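Local coordinates for protein tRNA modification GTPase mnmE (Chlorobium tepidum, PDB 3GEE) that hydrolyses GTP and probably takes part in adding a carboxymethylaminomethyl group to the wobble uridine of certain tRNAs, at residues A[47-51]-A[66-71]; A[71-77]-A[110-114]; A[217-221]-A[418-422]; A[424-428]-A[444-448]. All blocks are in the same frame, centred on the assembly; numbering follows the deposited sequence.

Contact 1: residues A[47-51]-A[66-71]. With FON (N-{[4-({[(6R)-2-amino-5-formyl-4-oxo-1,4,5,6,7,8-hexahydropteridin-6-yl]methyl}amino)phenyl]carbonyl}-L-glutamic acid), chain C.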
loop_
_atom_site.group_PDB
_atom_site.type_symbol
_atom_site.label_atom_id
_atom_site.label_comp_id
_atom_site.label_asym_id
_atom_site.label_seq_id
_atom_site.Cartn_x
_atom_site.Cartn_y
_atom_site.Cartn_z
ATOM N N VAL A 47 -16.086 13.290 -15.339
ATOM C CA VAL A 47 -15.089 12.295 -15.729
ATOM C C VAL A 47 -15.574 10.839 -15.660
ATOM O O VAL A 47 -15.074 9.986 -16.397
ATOM C CB VAL A 47 -13.767 12.467 -14.937
ATOM C CG1 VAL A 47 -13.120 13.804 -15.263
ATOM C CG2 VAL A 47 -14.002 12.336 -13.442
ATOM N N PHE A 48 -16.536 10.554 -14.782
ATOM C CA PHE A 48 -17.100 9.208 -14.672
ATOM C C PHE A 48 -18.167 8.966 -15.741
ATOM O O PHE A 48 -18.967 9.848 -16.032
ATOM C CB PHE A 48 -17.678 8.979 -13.273
ATOM C CG PHE A 48 -18.190 7.581 -13.047
ATOM C CD1 PHE A 48 -17.326 6.567 -12.641
ATOM C CD2 PHE A 48 -19.537 7.278 -13.237
ATOM C CE1 PHE A 48 -17.798 5.273 -12.435
ATOM C CE2 PHE A 48 -20.015 5.990 -13.035
ATOM C CZ PHE A 48 -19.150 4.985 -12.633
ATOM N N ARG A 49 -18.165 7.771 -16.324
ATOM C CA ARG A 49 -19.161 7.379 -17.321
ATOM C C ARG A 49 -19.648 5.972 -17.022
ATOM O O ARG A 49 -18.891 5.015 -17.167
ATOM C CB ARG A 49 -18.574 7.402 -18.734
ATOM C CG ARG A 49 -18.247 8.773 -19.301
ATOM C CD ARG A 49 -17.887 8.641 -20.775
ATOM N NE ARG A 49 -17.104 9.768 -21.278
ATOM C CZ ARG A 49 -16.519 9.799 -22.474
ATOM N NH1 ARG A 49 -16.624 8.764 -23.300
ATOM N NH2 ARG A 49 -15.824 10.867 -22.847
ATOM N N LYS A 50 -20.909 5.851 -16.609
ATOM C CA LYS A 50 -21.507 4.559 -16.261
ATOM C C LYS A 50 -21.506 3.642 -17.480
ATOM O O LYS A 50 -21.882 4.062 -18.575
ATOM C CB LYS A 50 -22.925 4.767 -15.725
ATOM C CG LYS A 50 -23.411 3.704 -14.751
ATOM C CD LYS A 50 -24.148 4.362 -13.581
ATOM C CE LYS A 50 -25.125 3.418 -12.884
ATOM N NZ LYS A 50 -24.480 2.184 -12.344
ATOM N N VAL A 51 -21.069 2.401 -17.291
ATOM C CA VAL A 51 -20.838 1.488 -18.416
ATOM C C VAL A 51 -22.136 0.982 -19.061
ATOM O O VAL A 51 -22.262 0.978 -20.290
ATOM C CB VAL A 51 -19.920 0.302 -18.022
ATOM C CG1 VAL A 51 -20.649 -0.650 -17.094
ATOM C CG2 VAL A 51 -19.410 -0.427 -19.261
ATOM N N HIS A 66 -21.259 2.200 -8.308
ATOM C CA HIS A 66 -21.451 2.321 -9.752
ATOM C C HIS A 66 -20.221 1.931 -10.555
ATOM O O HIS A 66 -19.141 2.500 -10.382
ATOM C CB HIS A 66 -21.873 3.744 -10.096
ATOM C CG HIS A 66 -22.991 4.245 -9.247
ATOM N ND1 HIS A 66 -24.313 4.092 -9.598
ATOM C CD2 HIS A 66 -22.988 4.858 -8.042
ATOM C CE1 HIS A 66 -25.078 4.609 -8.654
ATOM N NE2 HIS A 66 -24.299 5.080 -7.699
ATOM N N PHE A 67 -20.397 0.960 -11.440
ATOM C CA PHE A 67 -19.308 0.473 -12.264
ATOM C C PHE A 67 -19.249 1.236 -13.572
ATOM O O PHE A 67 -20.158 1.139 -14.400
ATOM C CB PHE A 67 -19.458 -1.028 -12.531
ATOM C CG PHE A 67 -18.489 -1.553 -13.535
ATOM C CD1 PHE A 67 -17.130 -1.598 -13.254
ATOM C CD2 PHE A 67 -18.923 -1.990 -14.770
ATOM C CE1 PHE A 67 -16.224 -2.077 -14.196
ATOM C CE2 PHE A 67 -18.026 -2.474 -15.716
ATOM C CZ PHE A 67 -16.676 -2.519 -15.429
ATOM N N GLY A 68 -18.175 1.993 -13.760
ATOM C CA GLY A 68 -17.973 2.732 -15.002
ATOM C C GLY A 68 -16.517 2.965 -15.348
ATOM O O GLY A 68 -15.629 2.272 -14.844
ATOM N N ARG A 69 -16.275 3.947 -16.211
ATOM C CA ARG A 69 -14.930 4.269 -16.670
ATOM C C ARG A 69 -14.583 5.722 -16.394
ATOM O O ARG A 69 -15.453 6.593 -16.445
ATOM C CB ARG A 69 -14.799 3.989 -18.164
ATOM C CG ARG A 69 -14.765 2.522 -18.498
ATOM C CD ARG A 69 -14.768 2.285 -19.994
ATOM N NE ARG A 69 -14.573 0.869 -20.290
ATOM C CZ ARG A 69 -14.492 0.355 -21.513
ATOM N NH1 ARG A 69 -14.589 1.138 -22.583
ATOM N NH2 ARG A 69 -14.310 -0.950 -21.668
ATOM N N LEU A 70 -13.314 5.981 -16.093
ATOM C CA LEU A 70 -12.832 7.351 -15.968
ATOM C C LEU A 70 -12.208 7.778 -17.288
ATOM O O LEU A 70 -11.645 6.956 -18.007
ATOM C CB LEU A 70 -11.840 7.473 -14.817
ATOM C CG LEU A 70 -12.449 7.298 -13.425
ATOM C CD1 LEU A 70 -11.369 7.085 -12.382
ATOM C CD2 LEU A 70 -13.321 8.495 -13.069
ATOM N N TYR A 71 -12.326 9.059 -17.614
ATOM C CA TYR A 71 -11.888 9.555 -18.910
ATOM C C TYR A 71 -11.237 10.915 -18.802
ATOM O O TYR A 71 -11.700 11.780 -18.054
ATOM C CB TYR A 71 -13.071 9.645 -19.881
ATOM C CG TYR A 71 -13.323 8.390 -20.679
ATOM C CD1 TYR A 71 -14.143 7.377 -20.185
ATOM C CD2 TYR A 71 -12.747 8.216 -21.936
ATOM C CE1 TYR A 71 -14.376 6.220 -20.921
ATOM C CE2 TYR A 71 -12.975 7.061 -22.680
ATOM C CZ TYR A 71 -13.791 6.069 -22.165
ATOM O OH TYR A 71 -14.022 4.923 -22.888
HETATM N N1 FON C . -13.513 -1.637 -7.302
HETATM C C2 FON C . -14.066 -2.536 -6.463
HETATM N NA2 FON C . -14.649 -2.094 -5.319
HETATM N N3 FON C . -14.059 -3.870 -6.726
HETATM C C4 FON C . -13.499 -4.385 -7.842
HETATM O O4 FON C . -13.528 -5.622 -8.021
HETATM C C4A FON C . -12.860 -3.432 -8.796
HETATM N N5 FON C . -12.245 -3.707 -10.023
HETATM C C6 FON C . -12.603 -2.688 -11.026
HETATM C C7 FON C . -11.776 -1.491 -10.571
HETATM N N8 FON C . -12.345 -1.088 -9.292
HETATM C C8A FON C . -12.913 -1.996 -8.448
HETATM C C9 FON C . -12.361 -3.070 -12.489
HETATM N N10 FON C . -12.956 -4.353 -12.839
HETATM C C11 FON C . -16.926 -5.632 -12.631
HETATM C C12 FON C . -16.224 -5.608 -13.835
HETATM C C13 FON C . -14.900 -5.175 -13.885
HETATM C C14 FON C . -14.258 -4.740 -12.729
HETATM C C15 FON C . -14.958 -4.779 -11.513
HETATM C C16 FON C . -16.285 -5.213 -11.460
HETATM C C FON C . -18.355 -6.116 -12.638
HETATM O O FON C . -19.027 -6.041 -11.621
HETATM N N FON C . -18.830 -6.637 -13.778
HETATM C CA FON C . -20.181 -6.515 -14.317
HETATM C CB FON C . -20.526 -5.069 -14.693
HETATM C CG FON C . -22.010 -4.840 -14.997
HETATM C CD FON C . -22.474 -3.486 -14.495
HETATM O OE1 FON C . -22.743 -3.360 -13.277
HETATM O OE2 FON C . -22.580 -2.537 -15.311
HETATM C CT FON C . -20.319 -7.406 -15.524
HETATM O O1 FON C . -21.338 -8.129 -15.637
HETATM O O2 FON C . -19.400 -7.391 -16.375
HETATM C CP1 FON C . -11.474 -4.694 -10.202
HETATM O O3 FON C . -10.305 -4.522 -10.501
#

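Contact 2: residues A[71-77]-A[110-114]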
loop_
_atom_site.group_PDB
_atom_site.type_symbol
_atom_site.label_atom_id
_atom_site.label_comp_id
_atom_site.label_asym_id
_atom_site.label_seq_id
_atom_site.Cartn_x
_atom_site.Cartn_y
_atom_site.Cartn_z
ATOM N N TYR A 71 -12.326 9.059 -17.614
ATOM C CA TYR A 71 -11.888 9.555 -18.910
ATOM C C TYR A 71 -11.237 10.915 -18.802
ATOM O O TYR A 71 -11.700 11.780 -18.054
ATOM C CB TYR A 71 -13.071 9.645 -19.881
ATOM C CG TYR A 71 -13.323 8.390 -20.679
ATOM C CD1 TYR A 71 -14.143 7.377 -20.185
ATOM C CD2 TYR A 71 -12.747 8.216 -21.936
ATOM C CE1 TYR A 71 -14.376 6.220 -20.921
ATOM C CE2 TYR A 71 -12.975 7.061 -22.680
ATOM C CZ TYR A 71 -13.791 6.069 -22.165
ATOM O OH TYR A 71 -14.022 4.923 -22.888
ATOM N N ASP A 72 -10.158 11.096 -19.555
ATOM C CA ASP A 72 -9.570 12.411 -19.737
ATOM C C ASP A 72 -9.922 12.861 -21.149
ATOM O O ASP A 72 -9.045 13.064 -21.984
ATOM C CB ASP A 72 -8.056 12.375 -19.510
ATOM C CG ASP A 72 -7.481 13.746 -19.179
ATOM O OD1 ASP A 72 -7.413 14.607 -20.083
ATOM O OD2 ASP A 72 -7.089 13.964 -18.013
ATOM N N GLY A 73 -11.224 12.996 -21.394
ATOM C CA GLY A 73 -11.760 13.329 -22.705
ATOM C C GLY A 73 -11.335 12.321 -23.752
ATOM O O GLY A 73 -10.282 12.477 -24.377
ATOM N N GLU A 74 -12.150 11.284 -23.942
ATOM C CA GLU A 74 -11.868 10.210 -24.920
ATOM C C GLU A 74 -10.617 9.386 -24.607
ATOM O O GLU A 74 -10.240 8.512 -25.388
ATOM C CB GLU A 74 -11.804 10.747 -26.362
ATOM C CG GLU A 74 -13.080 10.551 -27.174
ATOM C CD GLU A 74 -14.138 11.608 -26.901
ATOM O OE1 GLU A 74 -14.569 12.273 -27.868
ATOM O OE2 GLU A 74 -14.543 11.778 -25.728
ATOM N N GLU A 75 -9.982 9.670 -23.472
ATOM C CA GLU A 75 -8.827 8.906 -23.029
ATOM C C GLU A 75 -9.195 8.107 -21.790
ATOM O O GLU A 75 -9.301 8.651 -20.693
ATOM C CB GLU A 75 -7.630 9.823 -22.770
ATOM C CG GLU A 75 -6.365 9.075 -22.379
ATOM C CD GLU A 75 -5.119 9.575 -23.100
ATOM O OE1 GLU A 75 -5.182 9.844 -24.326
ATOM O OE2 GLU A 75 -4.065 9.677 -22.438
ATOM N N MET A 76 -9.402 6.811 -21.981
ATOM C CA MET A 76 -9.852 5.939 -20.905
ATOM C C MET A 76 -8.764 5.792 -19.849
ATOM O O MET A 76 -7.727 5.179 -20.091
ATOM C CB MET A 76 -10.266 4.579 -21.472
ATOM C CG MET A 76 -11.343 3.877 -20.679
ATOM S SD MET A 76 -10.718 2.537 -19.660
ATOM C CE MET A 76 -10.677 1.213 -20.863
ATOM N N VAL A 77 -8.997 6.382 -18.684
ATOM C CA VAL A 77 -8.021 6.352 -17.604
ATOM C C VAL A 77 -7.998 4.993 -16.905
ATOM O O VAL A 77 -6.932 4.394 -16.736
ATOM C CB VAL A 77 -8.236 7.515 -16.611
ATOM C CG1 VAL A 77 -7.605 7.221 -15.249
ATOM C CG2 VAL A 77 -7.681 8.809 -17.199
ATOM N N ARG A 110 -2.641 8.574 -12.030
ATOM C CA ARG A 110 -3.421 9.143 -13.116
ATOM C C ARG A 110 -4.813 9.544 -12.639
ATOM O O ARG A 110 -5.305 10.627 -12.987
ATOM C CB ARG A 110 -3.534 8.151 -14.270
ATOM C CG ARG A 110 -2.787 8.552 -15.515
ATOM C CD ARG A 110 -3.478 9.722 -16.211
ATOM N NE ARG A 110 -3.340 9.642 -17.665
ATOM C CZ ARG A 110 -4.085 10.326 -18.530
ATOM N NH1 ARG A 110 -5.031 11.157 -18.096
ATOM N NH2 ARG A 110 -3.883 10.176 -19.836
ATOM N N VAL A 111 -5.434 8.670 -11.843
ATOM C CA VAL A 111 -6.757 8.923 -11.292
ATOM C C VAL A 111 -6.737 10.171 -10.417
ATOM O O VAL A 111 -7.571 11.067 -10.591
ATOM C CB VAL A 111 -7.282 7.724 -10.471
ATOM C CG1 VAL A 111 -8.663 8.032 -9.882
ATOM C CG2 VAL A 111 -7.334 6.467 -11.327
ATOM N N LEU A 112 -5.781 10.232 -9.488
ATOM C CA LEU A 112 -5.660 11.386 -8.604
ATOM C C LEU A 112 -5.511 12.676 -9.407
ATOM O O LEU A 112 -6.134 13.685 -9.087
ATOM C CB LEU A 112 -4.503 11.219 -7.616
ATOM C CG LEU A 112 -4.275 12.402 -6.661
ATOM C CD1 LEU A 112 -5.463 12.602 -5.709
ATOM C CD2 LEU A 112 -2.988 12.246 -5.881
ATOM N N ARG A 113 -4.702 12.629 -10.459
ATOM C CA ARG A 113 -4.479 13.796 -11.300
ATOM C C ARG A 113 -5.775 14.228 -11.979
ATOM O O ARG A 113 -6.054 15.422 -12.086
ATOM C CB ARG A 113 -3.410 13.509 -12.352
ATOM C CG ARG A 113 -2.600 14.736 -12.733
ATOM C CD ARG A 113 -2.480 14.904 -14.245
ATOM N NE ARG A 113 -1.911 13.738 -14.924
ATOM C CZ ARG A 113 -1.641 13.684 -16.228
ATOM N NH1 ARG A 113 -1.125 12.577 -16.751
ATOM N NH2 ARG A 113 -1.883 14.733 -17.009
ATOM N N LEU A 114 -6.558 13.248 -12.428
ATOM C CA LEU A 114 -7.817 13.507 -13.121
ATOM C C LEU A 114 -8.769 14.300 -12.228
ATOM O O LEU A 114 -9.338 15.310 -12.655
ATOM C CB LEU A 114 -8.457 12.195 -13.581
ATOM C CG LEU A 114 -9.673 12.273 -14.502
ATOM C CD1 LEU A 114 -9.304 12.851 -15.849
ATOM C CD2 LEU A 114 -10.281 10.900 -14.680
#

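Contact 3: residues A[217-221]-A[418-422]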
loop_
_atom_site.group_PDB
_atom_site.type_symbol
_atom_site.label_atom_id
_atom_site.label_comp_id
_atom_site.label_asym_id
_atom_site.label_seq_id
_atom_site.Cartn_x
_atom_site.Cartn_y
_atom_site.Cartn_z
ATOM N N VAL A 217 -11.902 11.671 38.300
ATOM C CA VAL A 217 -10.853 12.228 37.446
ATOM C C VAL A 217 -9.495 11.635 37.825
ATOM O O VAL A 217 -8.669 11.355 36.954
ATOM C CB VAL A 217 -10.813 13.777 37.529
ATOM C CG1 VAL A 217 -9.594 14.342 36.806
ATOM C CG2 VAL A 217 -12.085 14.371 36.951
ATOM N N ASN A 218 -9.280 11.438 39.124
ATOM C CA ASN A 218 -8.042 10.841 39.622
ATOM C C ASN A 218 -7.839 9.388 39.213
ATOM O O ASN A 218 -6.707 8.962 38.988
ATOM C CB ASN A 218 -7.907 11.011 41.139
ATOM C CG ASN A 218 -7.068 12.223 41.516
ATOM O OD1 ASN A 218 -5.992 12.088 42.101
ATOM N ND2 ASN A 218 -7.550 13.414 41.168
ATOM N N ARG A 219 -8.931 8.630 39.110
ATOM C CA ARG A 219 -8.863 7.263 38.590
ATOM C C ARG A 219 -8.277 7.271 37.175
ATOM O O ARG A 219 -7.490 6.394 36.814
ATOM C CB ARG A 219 -10.244 6.593 38.606
ATOM C CG ARG A 219 -10.250 5.175 38.032
ATOM C CD ARG A 219 -11.647 4.566 37.949
ATOM N NE ARG A 219 -11.981 3.768 39.130
ATOM C CZ ARG A 219 -12.866 2.771 39.146
ATOM N NH1 ARG A 219 -13.514 2.429 38.038
ATOM N NH2 ARG A 219 -13.097 2.106 40.273
ATOM N N LEU A 220 -8.653 8.286 36.397
ATOM C CA LEU A 220 -8.188 8.436 35.021
ATOM C C LEU A 220 -6.732 8.890 34.938
ATOM O O LEU A 220 -5.922 8.221 34.295
ATOM C CB LEU A 220 -9.102 9.378 34.229
ATOM C CG LEU A 220 -10.577 8.991 34.065
ATOM C CD1 LEU A 220 -11.342 10.125 33.408
ATOM C CD2 LEU A 220 -10.755 7.701 33.272
ATOM N N ILE A 221 -6.394 10.002 35.595
ATOM C CA ILE A 221 -5.013 10.521 35.579
ATOM C C ILE A 221 -3.998 9.438 35.951
ATOM O O ILE A 221 -2.830 9.515 35.566
ATOM C CB ILE A 221 -4.803 11.782 36.485
ATOM C CG1 ILE A 221 -4.910 11.429 37.972
ATOM C CG2 ILE A 221 -5.772 12.895 36.114
ATOM C CD1 ILE A 221 -4.169 12.382 38.913
ATOM N N LEU A 418 -6.663 16.715 32.277
ATOM C CA LEU A 418 -7.300 16.055 33.420
ATOM C C LEU A 418 -6.686 16.533 34.734
ATOM O O LEU A 418 -7.384 16.676 35.744
ATOM C CB LEU A 418 -7.193 14.530 33.313
ATOM C CG LEU A 418 -8.045 13.773 32.286
ATOM C CD1 LEU A 418 -7.619 12.308 32.209
ATOM C CD2 LEU A 418 -9.538 13.881 32.583
ATOM N N ARG A 419 -5.377 16.775 34.712
ATOM C CA ARG A 419 -4.687 17.394 35.834
ATOM C C ARG A 419 -5.226 18.801 36.063
ATOM O O ARG A 419 -5.667 19.130 37.165
ATOM C CB ARG A 419 -3.180 17.440 35.585
ATOM C CG ARG A 419 -2.454 16.139 35.888
ATOM C CD ARG A 419 -0.979 16.400 36.162
ATOM N NE ARG A 419 -0.247 16.732 34.941
ATOM C CZ ARG A 419 0.950 17.311 34.909
ATOM N NH1 ARG A 419 1.526 17.564 33.739
ATOM N NH2 ARG A 419 1.573 17.643 36.036
ATOM N N ASN A 420 -5.203 19.615 35.010
ATOM C CA ASN A 420 -5.724 20.978 35.054
ATOM C C ASN A 420 -7.162 21.050 35.558
ATOM O O ASN A 420 -7.542 22.008 36.238
ATOM C CB ASN A 420 -5.611 21.640 33.678
ATOM C CG ASN A 420 -4.258 22.286 33.450
ATOM O OD1 ASN A 420 -4.252 23.610 33.333
ATOM N ND2 ASN A 420 -3.232 21.608 33.374
ATOM N N ALA A 421 -7.948 20.029 35.224
ATOM C CA ALA A 421 -9.324 19.916 35.692
ATOM C C ALA A 421 -9.382 19.621 37.191
ATOM O O ALA A 421 -10.085 20.313 37.928
ATOM C CB ALA A 421 -10.075 18.853 34.901
ATOM N N SER A 422 -8.631 18.613 37.637
ATOM C CA SER A 422 -8.629 18.208 39.049
ATOM C C SER A 422 -7.962 19.232 39.971
ATOM O O SER A 422 -8.215 19.243 41.180
ATOM C CB SER A 422 -7.986 16.832 39.225
ATOM O OG SER A 422 -6.648 16.837 38.769
#

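Contact 4: residues A[424-428]-A[444-448]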
loop_
_atom_site.group_PDB
_atom_site.type_symbol
_atom_site.label_atom_id
_atom_site.label_comp_id
_atom_site.label_asym_id
_atom_site.label_seq_id
_atom_site.Cartn_x
_atom_site.Cartn_y
_atom_site.Cartn_z
ATOM N N ALA A 424 -8.303 22.616 39.283
ATOM C CA ALA A 424 -9.422 23.552 39.359
ATOM C C ALA A 424 -10.513 23.013 40.288
ATOM O O ALA A 424 -11.154 23.780 41.013
ATOM C CB ALA A 424 -9.983 23.823 37.970
ATOM N N LEU A 425 -10.704 21.693 40.258
ATOM C CA LEU A 425 -11.633 20.993 41.148
ATOM C C LEU A 425 -11.216 21.065 42.615
ATOM O O LEU A 425 -12.065 21.227 43.497
ATOM C CB LEU A 425 -11.776 19.528 40.724
ATOM C CG LEU A 425 -13.084 18.946 40.163
ATOM C CD1 LEU A 425 -13.986 19.979 39.492
ATOM C CD2 LEU A 425 -12.765 17.804 39.210
ATOM N N GLN A 426 -9.913 20.938 42.868
ATOM C CA GLN A 426 -9.376 21.059 44.223
ATOM C C GLN A 426 -9.421 22.507 44.697
ATOM O O GLN A 426 -9.664 22.767 45.876
ATOM C CB GLN A 426 -7.946 20.523 44.303
ATOM C CG GLN A 426 -7.481 20.230 45.726
ATOM C CD GLN A 426 -5.978 20.075 45.836
ATOM O OE1 GLN A 426 -5.479 19.005 46.179
ATOM N NE2 GLN A 426 -5.246 21.146 45.541
ATOM N N ASN A 427 -9.182 23.438 43.773
ATOM C CA ASN A 427 -9.319 24.868 44.047
ATOM C C ASN A 427 -10.716 25.202 44.559
ATOM O O ASN A 427 -10.879 26.035 45.451
ATOM C CB ASN A 427 -9.007 25.696 42.796
ATOM C CG ASN A 427 -7.519 25.755 42.480
ATOM O OD1 ASN A 427 -6.675 25.374 43.294
ATOM N ND2 ASN A 427 -7.193 26.239 41.287
ATOM N N ALA A 428 -11.718 24.538 43.988
ATOM C CA ALA A 428 -13.093 24.650 44.456
ATOM C C ALA A 428 -13.290 23.883 45.766
ATOM O O ALA A 428 -14.038 24.324 46.643
ATOM C CB ALA A 428 -14.057 24.148 43.392
ATOM N N GLU A 444 -13.871 28.499 39.041
ATOM C CA GLU A 444 -13.132 27.235 39.082
ATOM C C GLU A 444 -13.913 26.077 38.463
ATOM O O GLU A 444 -13.331 25.213 37.806
ATOM C CB GLU A 444 -12.721 26.889 40.519
ATOM C CG GLU A 444 -11.846 27.938 41.208
ATOM C CD GLU A 444 -10.581 28.272 40.430
ATOM O OE1 GLU A 444 -9.835 27.341 40.058
ATOM O OE2 GLU A 444 -10.333 29.473 40.197
ATOM N N LEU A 445 -15.227 26.066 38.679
ATOM C CA LEU A 445 -16.090 25.012 38.148
ATOM C C LEU A 445 -16.186 25.085 36.629
ATOM O O LEU A 445 -16.170 24.053 35.955
ATOM C CB LEU A 445 -17.488 25.081 38.768
ATOM C CG LEU A 445 -17.639 24.984 40.290
ATOM C CD1 LEU A 445 -19.097 25.180 40.657
ATOM C CD2 LEU A 445 -17.118 23.657 40.840
ATOM N N ARG A 446 -16.283 26.306 36.102
ATOM C CA ARG A 446 -16.276 26.533 34.655
ATOM C C ARG A 446 -14.918 26.230 34.037
ATOM O O ARG A 446 -14.836 25.891 32.855
ATOM C CB ARG A 446 -16.689 27.965 34.308
ATOM C CG ARG A 446 -18.152 28.114 33.938
ATOM C CD ARG A 446 -18.306 28.775 32.575
ATOM N NE ARG A 446 -18.020 27.841 31.483
ATOM C CZ ARG A 446 -18.083 28.143 30.188
ATOM N NH1 ARG A 446 -17.803 27.218 29.283
ATOM N NH2 ARG A 446 -18.422 29.363 29.790
ATOM N N ALA A 447 -13.863 26.366 34.838
ATOM C CA ALA A 447 -12.510 26.035 34.403
ATOM C C ALA A 447 -12.339 24.528 34.217
ATOM O O ALA A 447 -11.686 24.091 33.271
ATOM C CB ALA A 447 -11.487 26.578 35.390
ATOM N N ALA A 448 -12.938 23.748 35.117
ATOM C CA ALA A 448 -12.880 22.286 35.058
ATOM C C ALA A 448 -13.657 21.729 33.864
ATOM O O ALA A 448 -13.145 20.885 33.126
ATOM C CB ALA A 448 -13.390 21.685 36.351
#

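Contact 1: residues A[47-51]-A[66-71]
Arg49 lays its side chain across one face of the Tyr71 ring. Its CB passes the carbonyl of Arg69, with Arg69 O 4.0 Å away. The chain then runs extended from CG to NE, and CD and NE come over the CD1 side of the ring. CZ sits 4.1 Å from the ring centroid in a cation-pi stack whose two planes are only 3° apart. NH1 reaches over the middle of the ring, while NH2 lies above its CG side and also forms a salt bridge with Glu74. Beneath this pair the backbones are bonded in antiparallel fashion. Arg49 N donates to Arg69 O at 3.0 Å, and Arg69 N returns a bond to Arg49 O; Val51 N then meets a lone pair of Phe67 O at 3.3 Å, with an N-H...O angle of 169°. The other face of the sheet carries Phe48 and Leu70. Phe48 CG is anti to the backbone N (chi1 -176°), which carries the ring along the strand until CZ stands 3.3 Å from Gly68 N. A weak bond joins Lys50 NZ to the edge of the His66 ring at ND1. Phe67 turns one face to the p-aminobenzoyl ring of the folinic acid, and Tyr63 of the second subunit also packs on Phe67. Strand 48-50, outermost in the sheet within this chain, pairs antiparallel with strand 64-71, and Val51 and Phe67 from this pairing line the folate pocket of the TrmE N-terminal domain.

Contact 2: residues A[71-77]-A[110-114]
Arg110 is gripped by two carboxylates from the hairpin turn. Its NH2 forms a salt bridge with Glu75 OE2 at 2.7 Å, and its NH1 a longer one with Asp72 OD2 at 3.5 Å. Both acids come to the guanidinium edge, yet neither carboxylate is coplanar with it, the Glu75 plane being turned by 57°. The arginine chain bends at chi2 (-72°), swinging the charged group off the helix toward the turn. Glu75 OE2 is shared, since Arg159 of the second subunit forms a salt bridge with the same oxygen. Within the turn, Asp72 N donates to Glu75 O at 2.8 Å, which holds the two acids on one compact loop. One face of the guanidinium is covered by Val77, whose CG2 lies 3.7 Å from Arg110 NH1. Farther in, the contact becomes apolar: Val77 CG1 touches Val111 CG2 at 4.0 Å, and Val77 CG2 meets Leu114 CD2 at 4.2 Å. Leu114 also covers the backbone of Tyr71. Helix 105-117 therefore lies against the hairpin of strands 64-71 and 76-85, with Leu70 filling in beside Val111 and Leu114, while Tyr158 of the second subunit packs on Arg110.

Contact 3: residues A[217-221]-A[418-422]
Ile221 meets Leu418 with its CG2 branch: a chi1 of 69° sets CG2 anti to the carbonyl carbon and places it 3.5 Å from Leu418 CB. Val217, one turn earlier, reaches over with a methyl in a different position. With CG1 anti to the backbone N (chi1 172°), this methyl points across to the facing helix, where it lies 3.8 Å from Ser422 CB and also rests on the carbonyl oxygen of Leu418. The leucine is thus approached by two beta-branched residues four positions apart, one near its CB and the other near its backbone. Leu418 and Ile221 run alongside each other in opposite directions, and the leucine continues past the isoleucine until its CD1 stands 3.9 Å from Leu220 CB. Ser422 offers its CB rather than its hydroxyl to this interface. Its OG turns back to its own helix, 3.1 Å from Leu418 O and 3.0 Å from Arg419 O. Asn218 ND2 comes over the same serine CB, at 4.0 Å, and is itself bonded to the carbonyl of Arg214. No hydrogen bond crosses the pair; the contact is van der Waals packing, mostly apolar. The short helical segments run roughly antiparallel, their directions 151° apart, with their axes 9.8 Å apart. These parts of helices 203-232 and 412-432 lie far apart in sequence, the GTPase sheet being built from the chain between them. Helix 168-177 adds Leu173 against Leu418 and Leu176 against Leu220, while Tyr451 and Val452 of helix 441-456 cover Ala421.

Contact 4: residues A[424-428]-A[444-448]
An antiparallel pair of consecutive helices in the MnmE helical domain comes together here, Ala424 and Ala428 facing Glu444, Ala447 and Ala448. The small residues let the segments approach closely: their axes are 8.3 Å apart and the chain directions differ by 159°. Ala424 CB lies 4.1 Å from Ala447 CB and sits over the carbonyl of Glu444, while on the return side Glu444 CB stands 3.5 Å from Ala424 O. Each helix thus presses a beta carbon against the backbone of the other. Longer side chains close one flank. Leu425 starts off away from the partner helix, but its CD1 comes back to touch Ala448 CB at 3.6 Å; in a similar way Leu445 CD2 reaches Ala428 CB at 4.0 Å. The other flank is polar. Glu444 bends at chi2 (-56°), which brings its carboxylate round beside Asn427. There Asn427 ND2 donates to Glu444 OE1 over 3.1 Å with an N-H...O angle of 157°. The oxygen lies close to the amide plane, whereas the donor approaches it from well above the carboxylate plane, and the two flat groups are steeply inclined to each other. Around this pair, helix 203-232 packs against the leucine flank, with Leu213 touching Leu425 and Ile210 touching Leu445. Leu180 of helix 179-185 meets Ala448, so helices 412-432 and 441-456 take their place within a helical bundle.

Overall arrangement
The contacts fall into two groups. Contacts 1 and 2, with centres 10 Å apart, share Tyr71 and are joined through adjoining strands: Leu70 O and Val77 N are 2.8 Å apart, a probable hydrogen bond, and a salt bridge links Arg49 to Glu74. Contact 1 borders the folate pocket; the side chain of Val111 in contact 2 is about 9 Å from a bound folinic acid. Both also touch the second subunit. Contacts 3 and 4, with centres 11 Å apart, use successive parts of helix 412-432 and touch through Val217 CG2 and Leu425 CD2 at 4.2 Å, away from the folate and nucleotide sites. The two groups are separated by 54 to 58 Å between centres.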